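Local coordinates for uncharacterized protein (Bordetella bronchiseptica, PDB 4XG0), which probably phosphorylates acid sugars in catabolic pathways, as a member of the DUF1537 kinase family, at residues Arg283-Thr288 against Asp295-Ala300; Ser373-Val378 against Leu398-Lys403; Ser177-Leu182 against Val209-Ala214. All coordinates share one frame; numbering follows the deposited sequence.

Overall arrangement
Along the chain, interaction 3 comes first, then interaction 1, then interaction 2. Interaction 3 lies in the sugar-binding N-terminal domain, on strand 209-212 of an all-parallel sheet. Interactions 1 and 2 both belong to the nucleotide-binding C-terminal domain and reach one mixed sheet. Interaction 1 is at its outermost strand 283-285, and interaction 2 involves strand 374-380 at its other edge. Their centres are about 25 Å apart and they do not touch. Interaction 3 lies on the opposite side of the chain's centre, about 51 Å from interaction 1 and about 43 Å from interaction 2, centre to centre. The contacts thus sit in two domains, which probably bind sugar acid and nucleotide respectively.

Interaction 1: residues Arg283-Thr288 against Asp295-Ala300; sequences RTWAPT and DRNWAA
The CA atoms of Trp285 and Trp298 are 8.5 Å apart, where the end of strand 283-285 and the loop after it run past the start of helix 295-304. The contact is buried and centres on the indole of Trp285. Trp285 CG is anti to the backbone N (chi1 -169°), and this carries the indole across to the helix. Three groups of these two segments meet the ring.

At its edge, Trp285 NE1 donates a hydrogen bond to Asn297 OD1 over 3.0 Å. The bond is somewhat bent at the hydrogen, with an N-H...O angle of 147°. The donor sits almost straight out beyond the amide oxygen, and OD1 lies close to the indole plane. This gives the buried indole N-H a partner.

Over one face comes Trp298. Its CE3 approaches CZ3 of Trp285 to 3.6 Å, off-centre and toward the rim of the ring. The pair is an edge-to-face stack, the edge of Trp298 pointing to the face of Trp285. The six-membered rings are 5.1 Å apart between centroids. Their planes are inclined at 65°.

On the opposite face Pro287 CG sits 3.6 Å above the plane, over the ring centre. The indole thus lies between Pro287 and Trp298, while the bond to Asn297 helps fix its rotation.

Thr288 N-caps the short helix 289-292. Trp285 also stacks with Trp301, one turn past Trp298. Leu320 of strand 317-321 and Leu342 of helix 334-349 touch both Trp285 and Trp298. Strand 283-285 is the outermost strand of the mixed sheet in the nucleotide-binding C-terminal domain. Helices 289-292 and 295-304 follow it before the adjacent parallel strand 317-321, a beta-alpha-beta crossover.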
ATOM      1  N   ARG A 283       7.053  12.530  15.148  1.00 28.88           N
ATOM      2  CA  ARG A 283       7.733  13.602  15.841  1.00 27.83           C
ATOM      3  C   ARG A 283       6.768  14.761  16.047  1.00 31.59           C
ATOM      4  O   ARG A 283       6.155  15.254  15.094  1.00 28.84           O
ATOM      5  CB  ARG A 283       8.964  14.037  15.050  1.00 29.73           C
ATOM      6  CG  ARG A 283      10.014  12.934  14.972  1.00 39.27           C
ATOM      7  CD  ARG A 283      11.446  13.470  14.898  1.00 57.47           C
ATOM      8  NE  ARG A 283      12.402  12.461  15.363  1.00 68.66           N
ATOM      9  CZ  ARG A 283      13.031  11.582  14.580  1.00 68.52           C
ATOM     10  NH1 ARG A 283      13.871  10.700  15.116  1.00 71.79           N
ATOM     11  NH2 ARG A 283      12.836  11.573  13.266  1.00 58.56           N
ATOM     12  N   THR A 284       6.653  15.201  17.294  1.00 31.45           N
ATOM     13  CA  THR A 284       5.537  16.046  17.687  1.00 29.83           C
ATOM     14  C   THR A 284       5.987  17.384  18.274  1.00 26.33           C
ATOM     15  O   THR A 284       6.779  17.428  19.214  1.00 32.23           O
ATOM     16  CB  THR A 284       4.668  15.281  18.700  1.00 33.70           C
ATOM     17  OG1 THR A 284       4.091  14.130  18.058  1.00 34.41           O
ATOM     18  CG2 THR A 284       3.560  16.148  19.251  1.00 33.59           C
ATOM     19  N   TRP A 285       5.469  18.471  17.723  1.00 33.17           N
ATOM     20  CA  TRP A 285       5.640  19.785  18.328  1.00 35.47           C
ATOM     21  C   TRP A 285       4.378  20.050  19.116  1.00 28.14           C
ATOM     22  O   TRP A 285       3.288  20.141  18.534  1.00 26.49           O
ATOM     23  CB  TRP A 285       5.822  20.861  17.247  1.00 29.46           C
ATOM     24  CG  TRP A 285       6.248  22.184  17.740  1.00 31.14           C
ATOM     25  CD1 TRP A 285       7.282  22.449  18.590  1.00 30.41           C
ATOM     26  CD2 TRP A 285       5.684  23.461  17.387  1.00 27.51           C
ATOM     27  NE1 TRP A 285       7.392  23.812  18.794  1.00 28.62           N
ATOM     28  CE2 TRP A 285       6.427  24.450  18.062  1.00 28.28           C
ATOM     29  CE3 TRP A 285       4.613  23.855  16.589  1.00 25.89           C
ATOM     30  CZ2 TRP A 285       6.136  25.809  17.953  1.00 31.48           C
ATOM     31  CZ3 TRP A 285       4.331  25.211  16.482  1.00 26.89           C
ATOM     32  CH2 TRP A 285       5.091  26.160  17.150  1.00 28.83           C
ATOM     33  N   ALA A 286       4.518  20.121  20.439  1.00 28.31           N
ATOM     34  CA  ALA A 286       3.397  20.412  21.327  1.00 28.24           C
ATOM     35  C   ALA A 286       3.704  21.617  22.198  1.00 34.46           C
ATOM     36  O   ALA A 286       3.984  21.486  23.390  1.00 32.22           O
ATOM     37  CB  ALA A 286       3.113  19.193  22.211  1.00 34.21           C
ATOM     38  N   PRO A 287       3.665  22.816  21.605  1.00 29.73           N
ATOM     39  CA  PRO A 287       4.022  24.032  22.336  1.00 27.55           C
ATOM     40  C   PRO A 287       2.946  24.529  23.285  1.00 28.66           C
ATOM     41  O   PRO A 287       1.776  24.247  23.099  1.00 31.44           O
ATOM     42  CB  PRO A 287       4.211  25.058  21.206  1.00 26.86           C
ATOM     43  CG  PRO A 287       3.276  24.627  20.154  1.00 27.01           C
ATOM     44  CD  PRO A 287       3.299  23.094  20.205  1.00 32.73           C
ATOM     45  N   THR A 288       3.362  25.286  24.292  1.00 32.38           N
ATOM     46  CA  THR A 288       2.442  26.016  25.135  1.00 34.16           C
ATOM     47  C   THR A 288       1.962  27.233  24.363  1.00 38.62           C
ATOM     48  O   THR A 288       2.480  27.529  23.290  1.00 35.18           O
ATOM     49  CB  THR A 288       3.142  26.528  26.390  1.00 37.55           C
ATOM     50  OG1 THR A 288       4.115  27.502  26.007  1.00 34.07           O
ATOM     51  CG2 THR A 288       3.830  25.397  27.099  1.00 34.85           C
ATOM     52  N   ASP A 295       8.318  32.842  17.600  1.00 37.82           N
ATOM     53  CA  ASP A 295       8.748  32.235  16.351  1.00 39.63           C
ATOM     54  C   ASP A 295      10.082  31.523  16.556  1.00 30.34           C
ATOM     55  O   ASP A 295      10.428  30.605  15.799  1.00 30.45           O
ATOM     56  CB  ASP A 295       8.834  33.249  15.210  1.00 40.95           C
ATOM     57  CG  ASP A 295       8.719  32.586  13.841  1.00 32.69           C
ATOM     58  OD1 ASP A 295       7.699  31.896  13.588  1.00 30.75           O
ATOM     59  OD2 ASP A 295       9.644  32.781  13.023  1.00 34.64           O
ATOM     60  N   ARG A 296      10.813  31.942  17.580  1.00 32.10           N
ATOM     61  CA  ARG A 296      12.080  31.291  17.934  1.00 35.32           C
ATOM     62  C   ARG A 296      11.894  29.830  18.308  1.00 34.94           C
ATOM     63  O   ARG A 296      12.720  28.980  17.972  1.00 39.71           O
ATOM     64  CB  ARG A 296      12.761  32.047  19.067  1.00 36.40           C
ATOM     65  CG  ARG A 296      13.293  33.407  18.597  1.00 46.22           C
ATOM     66  CD  ARG A 296      13.740  34.272  19.740  1.00 48.12           C
ATOM     67  NE  ARG A 296      12.653  34.470  20.693  1.00 51.28           N
ATOM     68  CZ  ARG A 296      12.705  35.292  21.735  1.00 54.92           C
ATOM     69  NH1 ARG A 296      13.791  36.019  21.960  1.00 54.24           N
ATOM     70  NH2 ARG A 296      11.657  35.393  22.541  1.00 46.46           N
ATOM     71  N   ASN A 297      10.791  29.532  18.994  1.00 33.99           N
ATOM     72  CA  ASN A 297      10.499  28.162  19.405  1.00 32.14           C
ATOM     73  C   ASN A 297      10.185  27.304  18.158  1.00 29.11           C
ATOM     74  O   ASN A 297      10.637  26.168  18.031  1.00 29.68           O
ATOM     75  CB  ASN A 297       9.318  28.162  20.385  1.00 40.03           C
ATOM     76  CG  ASN A 297       9.142  26.834  21.111  1.00 48.16           C
ATOM     77  OD1 ASN A 297       8.528  25.898  20.586  1.00 54.81           O
ATOM     78  ND2 ASN A 297       9.636  26.763  22.348  1.00 38.75           N
ATOM     79  N   TRP A 298       9.420  27.864  17.223  1.00 36.60           N
ATOM     80  CA  TRP A 298       9.114  27.179  15.966  1.00 31.24           C
ATOM     81  C   TRP A 298      10.398  26.892  15.196  1.00 36.12           C
ATOM     82  O   TRP A 298      10.635  25.757  14.773  1.00 34.87           O
ATOM     83  CB  TRP A 298       8.205  28.047  15.089  1.00 33.73           C
ATOM     84  CG  TRP A 298       8.067  27.569  13.654  1.00 31.15           C
ATOM     85  CD1 TRP A 298       8.553  28.196  12.530  1.00 35.38           C
ATOM     86  CD2 TRP A 298       7.399  26.392  13.192  1.00 24.31           C
ATOM     87  NE1 TRP A 298       8.234  27.472  11.410  1.00 28.64           N
ATOM     88  CE2 TRP A 298       7.515  26.364  11.791  1.00 26.78           C
ATOM     89  CE3 TRP A 298       6.701  25.355  13.828  1.00 25.38           C
ATOM     90  CZ2 TRP A 298       6.978  25.360  11.022  1.00 25.76           C
ATOM     91  CZ3 TRP A 298       6.172  24.362  13.070  1.00 29.97           C
ATOM     92  CH2 TRP A 298       6.315  24.361  11.669  1.00 28.69           C
ATOM     93  N   ALA A 299      11.211  27.937  15.006  1.00 33.05           N
ATOM     94  CA  ALA A 299      12.496  27.798  14.318  1.00 37.78           C
ATOM     95  C   ALA A 299      13.353  26.660  14.898  1.00 37.02           C
ATOM     96  O   ALA A 299      13.938  25.881  14.160  1.00 38.67           O
ATOM     97  CB  ALA A 299      13.248  29.110  14.350  1.00 39.70           C
ATOM     98  N   ALA A 300      13.410  26.555  16.218  1.00 43.33           N
ATOM     99  CA  ALA A 300      14.234  25.528  16.858  1.00 43.10           C
ATOM    100  C   ALA A 300      13.682  24.118  16.621  1.00 47.03           C
ATOM    101  O   ALA A 300      14.427  23.142  16.536  1.00 39.68           O
ATOM    102  CB  ALA A 300      14.356  25.804  18.357  1.00 50.07           C
TER

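Interaction 2: residues Ser373-Val378 against Leu398-Lys403; sequences SGIALV and LPVVTK
Ile375 and Val400 meet through branched methyl groups, with no polar bond between them. The tight part is CG2 of Ile375 against CG1 of Val400, 3.7 Å apart. CG1 of Ile375 follows at 3.9 Å from the same Val400 methyl. Val400 places CG1 between its backbone N and carbonyl carbon (chi1 53°), which turns this methyl toward the isoleucine. Val400 CG1 touches CG1, CG2 and CD1 of Ile375.

The two residues sit on strands that are not sheet neighbours. In the mixed sheet of the nucleotide-binding domain, strand 385-391 comes between 399-403 and 374-380 in the strand order and is antiparallel to both. Its Thr391 and Thr389 bond to the backbone of Gly374 and Ala376. The two segments run almost perpendicular to each other. Their side chains meet directly, without a backbone bond between the segments. The CA atoms of Ile375 and Val400 are 7.7 Å apart.

The contact is looser further along. CD1 of Ile375 and CG2 of Thr402 come together tip to tip at 4.1 Å. Ile375 and Thr402 are both partly exposed, unlike the buried Val400.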
ATOM      1  N   SER A 373      -7.753  27.178  -2.751  1.00 30.44           N
ATOM      2  CA  SER A 373      -9.166  27.505  -2.958  1.00 39.52           C
ATOM      3  C   SER A 373     -10.067  26.366  -2.470  1.00 38.88           C
ATOM      4  O   SER A 373     -11.200  26.566  -2.023  1.00 42.45           O
ATOM      5  CB  SER A 373      -9.419  27.752  -4.437  1.00 42.50           C
ATOM      6  OG  SER A 373      -9.032  26.633  -5.213  1.00 45.97           O
ATOM      7  N   GLY A 374      -9.554  25.151  -2.547  1.00 27.83           N
ATOM      8  CA  GLY A 374     -10.386  24.000  -2.296  1.00 27.63           C
ATOM      9  C   GLY A 374      -9.572  22.743  -2.482  1.00 28.93           C
ATOM     10  O   GLY A 374      -8.349  22.825  -2.522  1.00 22.38           O
ATOM     11  N   ILE A 375     -10.258  21.605  -2.568  1.00 24.60           N
ATOM     12  CA  ILE A 375      -9.626  20.284  -2.570  1.00 21.16           C
ATOM     13  C   ILE A 375     -10.208  19.495  -3.721  1.00 22.42           C
ATOM     14  O   ILE A 375     -11.425  19.334  -3.851  1.00 21.04           O
ATOM     15  CB  ILE A 375      -9.913  19.526  -1.249  1.00 25.02           C
ATOM     16  CG1 ILE A 375      -9.380  20.320  -0.055  1.00 27.91           C
ATOM     17  CG2 ILE A 375      -9.333  18.120  -1.292  1.00 21.83           C
ATOM     18  CD1 ILE A 375      -9.727  19.704   1.305  1.00 24.94           C
ATOM     19  N   ALA A 376      -9.360  19.003  -4.607  1.00 18.58           N
ATOM     20  CA  ALA A 376      -9.892  18.136  -5.633  1.00 19.32           C
ATOM     21  C   ALA A 376      -9.961  16.733  -5.061  1.00 19.73           C
ATOM     22  O   ALA A 376      -8.946  16.154  -4.699  1.00 19.58           O
ATOM     23  CB  ALA A 376      -9.002  18.176  -6.882  1.00 21.89           C
ATOM     24  N   LEU A 377     -11.160  16.178  -4.973  1.00 17.61           N
ATOM     25  CA  LEU A 377     -11.321  14.943  -4.236  1.00 19.94           C
ATOM     26  C   LEU A 377     -10.836  13.742  -5.006  1.00 17.33           C
ATOM     27  O   LEU A 377     -11.019  13.634  -6.226  1.00 19.23           O
ATOM     28  CB  LEU A 377     -12.782  14.728  -3.842  1.00 28.84           C
ATOM     29  CG  LEU A 377     -13.243  15.341  -2.530  1.00 35.15           C
ATOM     30  CD1 LEU A 377     -14.603  14.827  -2.186  1.00 29.86           C
ATOM     31  CD2 LEU A 377     -12.260  15.021  -1.394  1.00 38.18           C
ATOM     32  N   VAL A 378     -10.290  12.807  -4.250  1.00 23.22           N
ATOM     33  CA  VAL A 378      -9.722  11.608  -4.808  1.00 23.37           C
ATOM     34  C   VAL A 378     -10.427  10.402  -4.259  1.00 22.96           C
ATOM     35  O   VAL A 378     -10.885   9.556  -5.020  1.00 29.74           O
ATOM     36  CB  VAL A 378      -8.237  11.593  -4.477  1.00 28.20           C
ATOM     37  CG1 VAL A 378      -7.635  10.304  -4.829  1.00 27.95           C
ATOM     38  CG2 VAL A 378      -7.579  12.746  -5.239  1.00 26.19           C
ATOM     39  N   LEU A 398      -0.806  19.122  -3.521  1.00 18.50           N
ATOM     40  CA  LEU A 398      -0.434  18.428  -2.297  1.00 17.32           C
ATOM     41  C   LEU A 398      -1.596  17.599  -1.794  1.00 18.91           C
ATOM     42  O   LEU A 398      -2.691  18.124  -1.618  1.00 15.96           O
ATOM     43  CB  LEU A 398      -0.022  19.402  -1.217  1.00 16.97           C
ATOM     44  CG  LEU A 398       0.552  18.807   0.067  1.00 19.45           C
ATOM     45  CD1 LEU A 398       1.943  18.220  -0.150  1.00 37.32           C
ATOM     46  CD2 LEU A 398       0.566  19.843   1.127  1.00 21.90           C
ATOM     47  N   PRO A 399      -1.352  16.316  -1.518  1.00 16.95           N
ATOM     48  CA  PRO A 399      -2.423  15.530  -0.884  1.00 15.25           C
ATOM     49  C   PRO A 399      -2.812  16.067   0.489  1.00 16.28           C
ATOM     50  O   PRO A 399      -1.968  16.516   1.274  1.00 16.31           O
ATOM     51  CB  PRO A 399      -1.816  14.146  -0.773  1.00 16.36           C
ATOM     52  CG  PRO A 399      -0.797  14.086  -1.948  1.00 19.34           C
ATOM     53  CD  PRO A 399      -0.185  15.480  -1.854  1.00 18.29           C
ATOM     54  N   VAL A 400      -4.117  16.054   0.742  1.00 16.03           N
ATOM     55  CA  VAL A 400      -4.676  16.588   1.974  1.00 16.22           C
ATOM     56  C   VAL A 400      -5.830  15.696   2.444  1.00 14.77           C
ATOM     57  O   VAL A 400      -6.565  15.115   1.634  1.00 17.83           O
ATOM     58  CB  VAL A 400      -5.193  18.063   1.781  1.00 21.76           C
ATOM     59  CG1 VAL A 400      -6.161  18.153   0.598  1.00 20.43           C
ATOM     60  CG2 VAL A 400      -5.817  18.599   3.044  1.00 24.98           C
ATOM     61  N   VAL A 401      -5.948  15.585   3.764  1.00 17.71           N
ATOM     62  CA  VAL A 401      -7.045  14.915   4.427  1.00 16.54           C
ATOM     63  C   VAL A 401      -7.570  15.880   5.459  1.00 15.97           C
ATOM     64  O   VAL A 401      -6.807  16.506   6.195  1.00 19.82           O
ATOM     65  CB  VAL A 401      -6.563  13.636   5.166  1.00 19.79           C
ATOM     66  CG1 VAL A 401      -7.628  13.104   6.121  1.00 19.94           C
ATOM     67  CG2 VAL A 401      -6.127  12.561   4.185  1.00 20.57           C
ATOM     68  N   THR A 402      -8.882  16.014   5.515  1.00 19.77           N
ATOM     69  CA  THR A 402      -9.477  16.854   6.520  1.00 21.63           C
ATOM     70  C   THR A 402     -10.461  16.022   7.357  1.00 17.66           C
ATOM     71  O   THR A 402     -11.008  14.992   6.916  1.00 22.22           O
ATOM     72  CB  THR A 402     -10.161  18.076   5.872  1.00 29.52           C
ATOM     73  OG1 THR A 402     -10.978  17.620   4.790  1.00 33.49           O
ATOM     74  CG2 THR A 402      -9.114  19.029   5.308  1.00 26.39           C
ATOM     75  N   LYS A 403     -10.689  16.475   8.581  1.00 19.88           N
ATOM     76  CA  LYS A 403     -11.536  15.714   9.494  1.00 22.36           C
ATOM     77  C   LYS A 403     -12.074  16.618  10.574  1.00 24.38           C
ATOM     78  O   LYS A 403     -11.358  17.483  11.072  1.00 23.35           O
ATOM     79  CB  LYS A 403     -10.734  14.576  10.147  1.00 22.28           C
ATOM     80  CG  LYS A 403     -11.522  13.678  11.059  1.00 31.77           C
ATOM     81  CD  LYS A 403     -10.645  12.612  11.739  1.00 26.25           C
ATOM     82  CE  LYS A 403      -9.816  13.186  12.897  1.00 22.32           C
ATOM     83  NZ  LYS A 403     -10.693  13.638  14.044  1.00 22.25           N
TER

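Interaction 3: residues Ser177-Leu182 against Val209-Ala214; sequences SHIPTL and VVVVDA
His178 ND1 and Thr181 OG1 are 2.8 Å apart in a nearly straight hydrogen bond, at the start of the helix that lays Ile179 and Pro180 against Val211. The hydroxyl oxygen lies in the plane of the imidazole, at its edge. Pro180 CD sits 3.7 Å above one face of the same ring, over its centre. NE2 of His178 is bonded to Gln187 OE1, so the ring is held from both nitrogens.

His178 is the N-cap residue of helix 179-183. Its carbonyl oxygen accepts the backbone N of Leu182 at 3.0 Å and, weakly, that of Thr181.

Across the contact, Val211 is the receiving side chain. Its CG2 touches CG2 of Ile179 at 3.7 Å. The same Val211 methyl is 3.9 Å from CB of Ile179. Ile179 CG1 lies beside the backbone N (chi1 -53°), which leaves CG2 anti to it and facing Val211. The two side chains cross at about a right angle.

Val211 belongs to strand 209-212 of the eight-stranded parallel sheet in the sugar-binding domain. It points from the sheet toward the short helix, while Val210 on the same strand points away. Outermost strand 186-188 lies next to it, with Ala186 bonded to the backbone of Val211. The short helix leads through a brief turn into that strand.

Pro180 extends the apolar patch. Its CG is 4.1 Å from both CB and CG2 of Val211, again crossing at about a right angle. Phe119 of helix 119-130 and Leu154 of strand 153-156 also touch Ile179, which is buried among these elements.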
ATOM      1  N   SER A 177      -1.736 -29.958  -0.627  1.00 28.77           N
ATOM      2  CA  SER A 177      -2.150 -28.740   0.087  1.00 26.89           C
ATOM      3  C   SER A 177      -0.939 -28.039   0.695  1.00 25.92           C
ATOM      4  O   SER A 177      -0.991 -26.875   1.013  1.00 26.26           O
ATOM      5  CB  SER A 177      -3.064 -29.125   1.263  1.00 35.97           C
ATOM      6  OG  SER A 177      -4.209 -29.863   0.860  1.00 44.35           O
ATOM      7  N   HIS A 178       0.146 -28.796   0.899  1.00 27.11           N
ATOM      8  CA  HIS A 178       1.313 -28.265   1.584  1.00 26.72           C
ATOM      9  C   HIS A 178       2.197 -27.621   0.543  1.00 26.32           C
ATOM     10  O   HIS A 178       2.868 -28.320  -0.243  1.00 27.68           O
ATOM     11  CB  HIS A 178       2.057 -29.403   2.330  1.00 28.52           C
ATOM     12  CG  HIS A 178       3.139 -28.900   3.235  1.00 29.45           C
ATOM     13  ND1 HIS A 178       4.464 -29.206   3.051  1.00 31.13           N
ATOM     14  CD2 HIS A 178       3.087 -28.044   4.283  1.00 36.58           C
ATOM     15  CE1 HIS A 178       5.187 -28.603   3.984  1.00 35.31           C
ATOM     16  NE2 HIS A 178       4.372 -27.884   4.739  1.00 35.36           N
ATOM     17  N   ILE A 179       2.159 -26.282   0.475  1.00 24.68           N
ATOM     18  CA  ILE A 179       2.707 -25.609  -0.693  1.00 26.14           C
ATOM     19  C   ILE A 179       4.214 -25.863  -0.806  1.00 25.65           C
ATOM     20  O   ILE A 179       4.722 -26.066  -1.906  1.00 26.57           O
ATOM     21  CB  ILE A 179       2.351 -24.102  -0.719  1.00 22.49           C
ATOM     22  CG1 ILE A 179       0.837 -23.942  -0.560  1.00 21.60           C
ATOM     23  CG2 ILE A 179       2.849 -23.504  -2.016  1.00 22.42           C
ATOM     24  CD1 ILE A 179       0.367 -22.515  -0.293  1.00 27.76           C
ATOM     25  N   PRO A 180       4.931 -25.922   0.332  1.00 26.10           N
ATOM     26  CA  PRO A 180       6.377 -26.199   0.270  1.00 27.72           C
ATOM     27  C   PRO A 180       6.703 -27.561  -0.363  1.00 29.75           C
ATOM     28  O   PRO A 180       7.710 -27.706  -1.049  1.00 31.17           O
ATOM     29  CB  PRO A 180       6.812 -26.116   1.734  1.00 29.62           C
ATOM     30  CG  PRO A 180       5.774 -25.243   2.393  1.00 31.93           C
ATOM     31  CD  PRO A 180       4.494 -25.547   1.688  1.00 25.94           C
ATOM     32  N   THR A 181       5.852 -28.552  -0.136  1.00 30.13           N
ATOM     33  CA  THR A 181       5.997 -29.843  -0.786  1.00 32.15           C
ATOM     34  C   THR A 181       5.664 -29.721  -2.283  1.00 32.24           C
ATOM     35  O   THR A 181       6.411 -30.194  -3.139  1.00 34.03           O
ATOM     36  CB  THR A 181       5.093 -30.860  -0.109  1.00 32.65           C
ATOM     37  OG1 THR A 181       5.523 -31.033   1.236  1.00 32.98           O
ATOM     38  CG2 THR A 181       5.152 -32.209  -0.816  1.00 34.93           C
ATOM     39  N   LEU A 182       4.563 -29.036  -2.594  1.00 30.60           N
ATOM     40  CA  LEU A 182       4.136 -28.809  -3.983  1.00 31.47           C
ATOM     41  C   LEU A 182       5.256 -28.169  -4.788  1.00 34.64           C
ATOM     42  O   LEU A 182       5.533 -28.584  -5.924  1.00 33.78           O
ATOM     43  CB  LEU A 182       2.870 -27.938  -4.019  1.00 31.81           C
ATOM     44  CG  LEU A 182       2.191 -27.616  -5.357  1.00 29.26           C
ATOM     45  CD1 LEU A 182       1.773 -28.877  -6.086  1.00 35.08           C
ATOM     46  CD2 LEU A 182       0.990 -26.710  -5.092  1.00 28.38           C
ATOM     47  N   VAL A 209      12.858 -19.523  -3.609  1.00 35.78           N
ATOM     48  CA  VAL A 209      11.420 -19.711  -3.576  1.00 36.98           C
ATOM     49  C   VAL A 209      11.049 -19.995  -2.136  1.00 34.71           C
ATOM     50  O   VAL A 209      11.664 -20.845  -1.497  1.00 37.09           O
ATOM     51  CB  VAL A 209      10.978 -20.879  -4.471  1.00 34.85           C
ATOM     52  CG1 VAL A 209       9.500 -21.079  -4.374  1.00 28.70           C
ATOM     53  CG2 VAL A 209      11.383 -20.653  -5.902  1.00 33.11           C
ATOM     54  N   VAL A 210      10.071 -19.277  -1.607  1.00 27.45           N
ATOM     55  CA  VAL A 210       9.659 -19.486  -0.227  1.00 31.32           C
ATOM     56  C   VAL A 210       8.183 -19.215  -0.053  1.00 27.62           C
ATOM     57  O   VAL A 210       7.628 -18.281  -0.648  1.00 27.20           O
ATOM     58  CB  VAL A 210      10.475 -18.620   0.777  1.00 28.24           C
ATOM     59  CG1 VAL A 210      10.313 -17.118   0.476  1.00 29.04           C
ATOM     60  CG2 VAL A 210      10.088 -18.931   2.227  1.00 37.04           C
ATOM     61  N   VAL A 211       7.560 -20.064   0.756  1.00 28.60           N
ATOM     62  CA  VAL A 211       6.160 -19.928   1.140  1.00 24.97           C
ATOM     63  C   VAL A 211       6.072 -19.218   2.493  1.00 26.91           C
ATOM     64  O   VAL A 211       6.767 -19.581   3.435  1.00 26.10           O
ATOM     65  CB  VAL A 211       5.493 -21.333   1.224  1.00 30.56           C
ATOM     66  CG1 VAL A 211       4.036 -21.218   1.593  1.00 24.55           C
ATOM     67  CG2 VAL A 211       5.617 -22.045  -0.100  1.00 33.45           C
ATOM     68  N   VAL A 212       5.221 -18.204   2.573  1.00 22.57           N
ATOM     69  CA  VAL A 212       5.008 -17.455   3.808  1.00 24.81           C
ATOM     70  C   VAL A 212       3.567 -17.596   4.307  1.00 19.74           C
ATOM     71  O   VAL A 212       2.597 -17.506   3.562  1.00 22.17           O
ATOM     72  CB  VAL A 212       5.371 -15.949   3.626  1.00 25.07           C
ATOM     73  CG1 VAL A 212       5.159 -15.190   4.940  1.00 27.18           C
ATOM     74  CG2 VAL A 212       6.805 -15.812   3.108  1.00 22.15           C
ATOM     75  N   ASP A 213       3.437 -17.894   5.591  1.00 22.97           N
ATOM     76  CA  ASP A 213       2.160 -18.083   6.202  1.00 23.57           C
ATOM     77  C   ASP A 213       1.426 -16.761   6.242  1.00 23.30           C
ATOM     78  O   ASP A 213       2.035 -15.677   6.258  1.00 19.85           O
ATOM     79  CB  ASP A 213       2.341 -18.582   7.643  1.00 22.31           C
ATOM     80  CG  ASP A 213       2.373 -20.072   7.760  1.00 26.04           C
ATOM     81  OD1 ASP A 213       2.629 -20.778   6.756  1.00 24.94           O
ATOM     82  OD2 ASP A 213       2.149 -20.548   8.910  1.00 29.16           O
ATOM     83  N   ALA A 214       0.113 -16.871   6.289  1.00 22.40           N
ATOM     84  CA  ALA A 214      -0.730 -15.717   6.610  1.00 22.03           C
ATOM     85  C   ALA A 214      -2.081 -16.218   7.069  1.00 21.09           C
ATOM     86  O   ALA A 214      -2.742 -16.975   6.350  1.00 20.26           O
ATOM     87  CB  ALA A 214      -0.902 -14.845   5.382  1.00 20.72           C
TER